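PDB 6FDD: whirlin from Mus musculus, which acts in hearing and vision as a scaffold of the USH2 complex and is needed to elongate and maintain hair-cell stereocilia. Local coordinates for residues L20-M29 and L53-L62. Sequence-based numbering, arbitrary orientation.
Sequences LLTEQERATM and LLNTHAKFSL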
# COMPACT_ATOMS: atom_id res chain seq x y z
N LEU A 20 -8.26 9.37 -4.39
CA LEU A 20 -8.11 9.59 -2.94
C LEU A 20 -6.85 10.35 -2.49
O LEU A 20 -6.85 10.89 -1.39
CB LEU A 20 -8.19 8.24 -2.21
CG LEU A 20 -9.50 7.44 -2.37
CD1 LEU A 20 -9.35 6.02 -1.88
CD2 LEU A 20 -10.67 8.12 -1.67
N LEU A 21 -5.80 10.37 -3.32
CA LEU A 21 -4.53 11.00 -2.96
C LEU A 21 -4.13 12.15 -3.88
O LEU A 21 -4.45 12.13 -5.07
CB LEU A 21 -3.40 9.94 -3.00
CG LEU A 21 -3.56 8.65 -2.18
CD1 LEU A 21 -2.39 7.71 -2.45
CD2 LEU A 21 -3.66 8.95 -0.68
N THR A 22 -3.33 13.10 -3.34
CA THR A 22 -2.74 14.19 -4.14
C THR A 22 -1.64 13.54 -4.99
O THR A 22 -1.24 12.41 -4.69
CB THR A 22 -2.11 15.25 -3.22
OG1 THR A 22 -0.99 14.67 -2.53
CG2 THR A 22 -3.11 15.87 -2.23
N GLU A 23 -1.08 14.27 -5.98
CA GLU A 23 0.02 13.76 -6.80
C GLU A 23 1.21 13.38 -5.89
O GLU A 23 1.81 12.32 -6.08
CB GLU A 23 0.46 14.78 -7.86
CG GLU A 23 1.56 14.28 -8.79
CD GLU A 23 3.00 14.38 -8.31
OE1 GLU A 23 3.29 15.27 -7.48
OE2 GLU A 23 3.83 13.56 -8.77
N GLN A 24 1.53 14.25 -4.91
CA GLN A 24 2.66 14.01 -3.99
C GLN A 24 2.45 12.79 -3.10
O GLN A 24 3.38 12.00 -2.91
CB GLN A 24 2.98 15.28 -3.18
CG GLN A 24 3.58 16.39 -4.07
CD GLN A 24 5.04 16.15 -4.42
OE1 GLN A 24 5.93 16.40 -3.61
NE2 GLN A 24 5.33 15.65 -5.61
N GLU A 25 1.23 12.59 -2.58
CA GLU A 25 0.90 11.42 -1.75
C GLU A 25 0.95 10.14 -2.60
O GLU A 25 1.45 9.11 -2.16
CB GLU A 25 -0.50 11.56 -1.14
CG GLU A 25 -0.63 12.59 -0.04
CD GLU A 25 -2.06 12.72 0.46
OE1 GLU A 25 -2.99 12.73 -0.38
OE2 GLU A 25 -2.24 12.73 1.69
N ARG A 26 0.44 10.22 -3.85
CA ARG A 26 0.48 9.10 -4.79
C ARG A 26 1.95 8.72 -5.09
O ARG A 26 2.29 7.54 -5.08
CB ARG A 26 -0.30 9.46 -6.07
CG ARG A 26 -0.38 8.31 -7.08
CD ARG A 26 -1.40 8.54 -8.19
NE ARG A 26 -1.33 9.88 -8.80
CZ ARG A 26 -0.51 10.25 -9.78
NH1 ARG A 26 0.37 9.39 -10.28
NH2 ARG A 26 -0.53 11.49 -10.24
N ALA A 27 2.82 9.74 -5.28
CA ALA A 27 4.26 9.52 -5.50
C ALA A 27 4.87 8.77 -4.29
O ALA A 27 5.66 7.85 -4.48
CB ALA A 27 4.98 10.84 -5.72
N THR A 28 4.47 9.14 -3.04
CA THR A 28 4.96 8.45 -1.83
C THR A 28 4.53 6.97 -1.83
O THR A 28 5.35 6.08 -1.60
CB THR A 28 4.53 9.21 -0.57
OG1 THR A 28 5.08 10.53 -0.63
CG2 THR A 28 5.00 8.53 0.72
N MSE A 29 3.24 6.72 -2.10
CA MSE A 29 2.75 5.34 -2.15
C MSE A 29 3.51 4.52 -3.18
O MSE A 29 3.97 3.42 -2.86
CB MSE A 29 1.25 5.29 -2.45
CG MSE A 29 0.74 3.86 -2.55
SE MSE A 29 -1.15 3.86 -2.86
CE MSE A 29 -1.57 3.62 -1.00
N LEU A 53 1.24 7.38 5.75
CA LEU A 53 0.69 8.13 4.62
C LEU A 53 -0.84 8.21 4.62
O LEU A 53 -1.41 9.26 4.35
CB LEU A 53 1.17 7.46 3.31
CG LEU A 53 0.72 8.08 2.00
CD1 LEU A 53 1.38 9.45 1.78
CD2 LEU A 53 1.03 7.16 0.83
N LEU A 54 -1.51 7.07 4.85
CA LEU A 54 -2.96 6.93 4.75
C LEU A 54 -3.66 7.34 6.05
O LEU A 54 -4.05 6.49 6.85
CB LEU A 54 -3.29 5.49 4.30
CG LEU A 54 -2.56 5.00 3.04
CD1 LEU A 54 -2.86 3.55 2.77
CD2 LEU A 54 -2.89 5.88 1.81
N ASN A 55 -3.78 8.66 6.26
CA ASN A 55 -4.30 9.25 7.50
C ASN A 55 -5.81 9.22 7.66
O ASN A 55 -6.28 9.16 8.80
CB ASN A 55 -3.78 10.67 7.69
CG ASN A 55 -4.19 11.64 6.61
OD1 ASN A 55 -4.01 11.39 5.43
ND2 ASN A 55 -4.76 12.77 7.00
N THR A 56 -6.59 9.28 6.58
CA THR A 56 -8.05 9.31 6.69
C THR A 56 -8.70 7.93 6.49
O THR A 56 -8.07 7.01 5.99
CB THR A 56 -8.64 10.31 5.69
OG1 THR A 56 -8.52 9.74 4.38
CG2 THR A 56 -7.99 11.69 5.75
N HIS A 57 -9.99 7.82 6.86
CA HIS A 57 -10.77 6.58 6.70
C HIS A 57 -10.80 6.16 5.21
O HIS A 57 -10.50 5.00 4.91
CB HIS A 57 -12.19 6.77 7.26
CG HIS A 57 -13.02 5.53 7.22
ND1 HIS A 57 -12.89 4.54 8.19
CD2 HIS A 57 -13.96 5.14 6.32
CE1 HIS A 57 -13.75 3.59 7.84
NE2 HIS A 57 -14.42 3.91 6.73
N ALA A 58 -11.09 7.12 4.30
CA ALA A 58 -11.13 6.86 2.86
C ALA A 58 -9.76 6.39 2.35
O ALA A 58 -9.71 5.48 1.52
CB ALA A 58 -11.58 8.10 2.10
N LYS A 59 -8.66 6.99 2.85
CA LYS A 59 -7.31 6.59 2.41
C LYS A 59 -6.95 5.18 2.83
O LYS A 59 -6.30 4.48 2.06
CB LYS A 59 -6.25 7.60 2.86
CG LYS A 59 -6.29 8.92 2.10
CD LYS A 59 -5.33 9.91 2.72
CE LYS A 59 -5.62 11.31 2.24
NZ LYS A 59 -4.72 12.31 2.89
N PHE A 60 -7.41 4.75 4.03
CA PHE A 60 -7.17 3.40 4.55
C PHE A 60 -7.69 2.32 3.57
O PHE A 60 -7.07 1.27 3.45
CB PHE A 60 -7.75 3.20 5.97
CG PHE A 60 -7.46 1.83 6.56
CD1 PHE A 60 -6.22 1.55 7.14
CD2 PHE A 60 -8.40 0.81 6.49
CE1 PHE A 60 -5.95 0.28 7.66
CE2 PHE A 60 -8.11 -0.46 6.99
CZ PHE A 60 -6.89 -0.72 7.58
N SER A 61 -8.80 2.61 2.85
CA SER A 61 -9.38 1.69 1.86
C SER A 61 -8.39 1.28 0.75
O SER A 61 -8.54 0.21 0.16
CB SER A 61 -10.67 2.26 1.26
OG SER A 61 -10.39 3.23 0.27
N LEU A 62 -7.35 2.11 0.50
CA LEU A 62 -6.33 1.77 -0.50
C LEU A 62 -5.51 0.53 -0.15
O LEU A 62 -5.03 -0.13 -1.06
CB LEU A 62 -5.39 2.96 -0.78
CG LEU A 62 -6.00 4.10 -1.59
CD1 LEU A 62 -5.13 5.32 -1.50
CD2 LEU A 62 -6.17 3.71 -3.06
O HOH W 1 -2.27 14.05 4.83
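Leu20 and Lys59 bring the two backbones nearest, their CA atoms 6.2 Å apart, where the end of helix 11-20 passes the short helix 57-60; a second approach pairs Glu25 with Leu53, at the end of helix 43-53. Thr22 N-caps helix 23-37, and its capping box with Glu25 shows how a cap can serve tertiary structure. Thr22 OG1 accepts from Glu25 N, while Glu25 OE1 takes Thr22 N on its anti lone pair at 3.0 Å. Held this way, the carboxylate offers the syn lone pair of OE2 to Lys59 NZ, a 2.8 Å salt bridge. Lys59 NZ also donates to Asn55 OD1. In this all-helical HHD2 domain of whirlin, leucines pack beside the bridge: Leu21 CG meets Leu62 CD1 tip to tip at 3.7 Å, Leu21 CD2 lies against Lys59 CG, and Leu20 sets CD1 3.5 Å from Ala58 O and CD2 against Ala58 CB. With chi3 bent to -96°, the selenomethionine at Met29 turns CE onto Leu54 CD2 and Leu62 CB. A methionine in place of Lys59 would probably leave the Glu25 carboxylate without its cationic mate and Asn55 OD1 without this donor. Leu53 CD2 rests 3.6 Å from Glu25 O, and Leu13 of helix 11-20 touches both Met29 and Leu62.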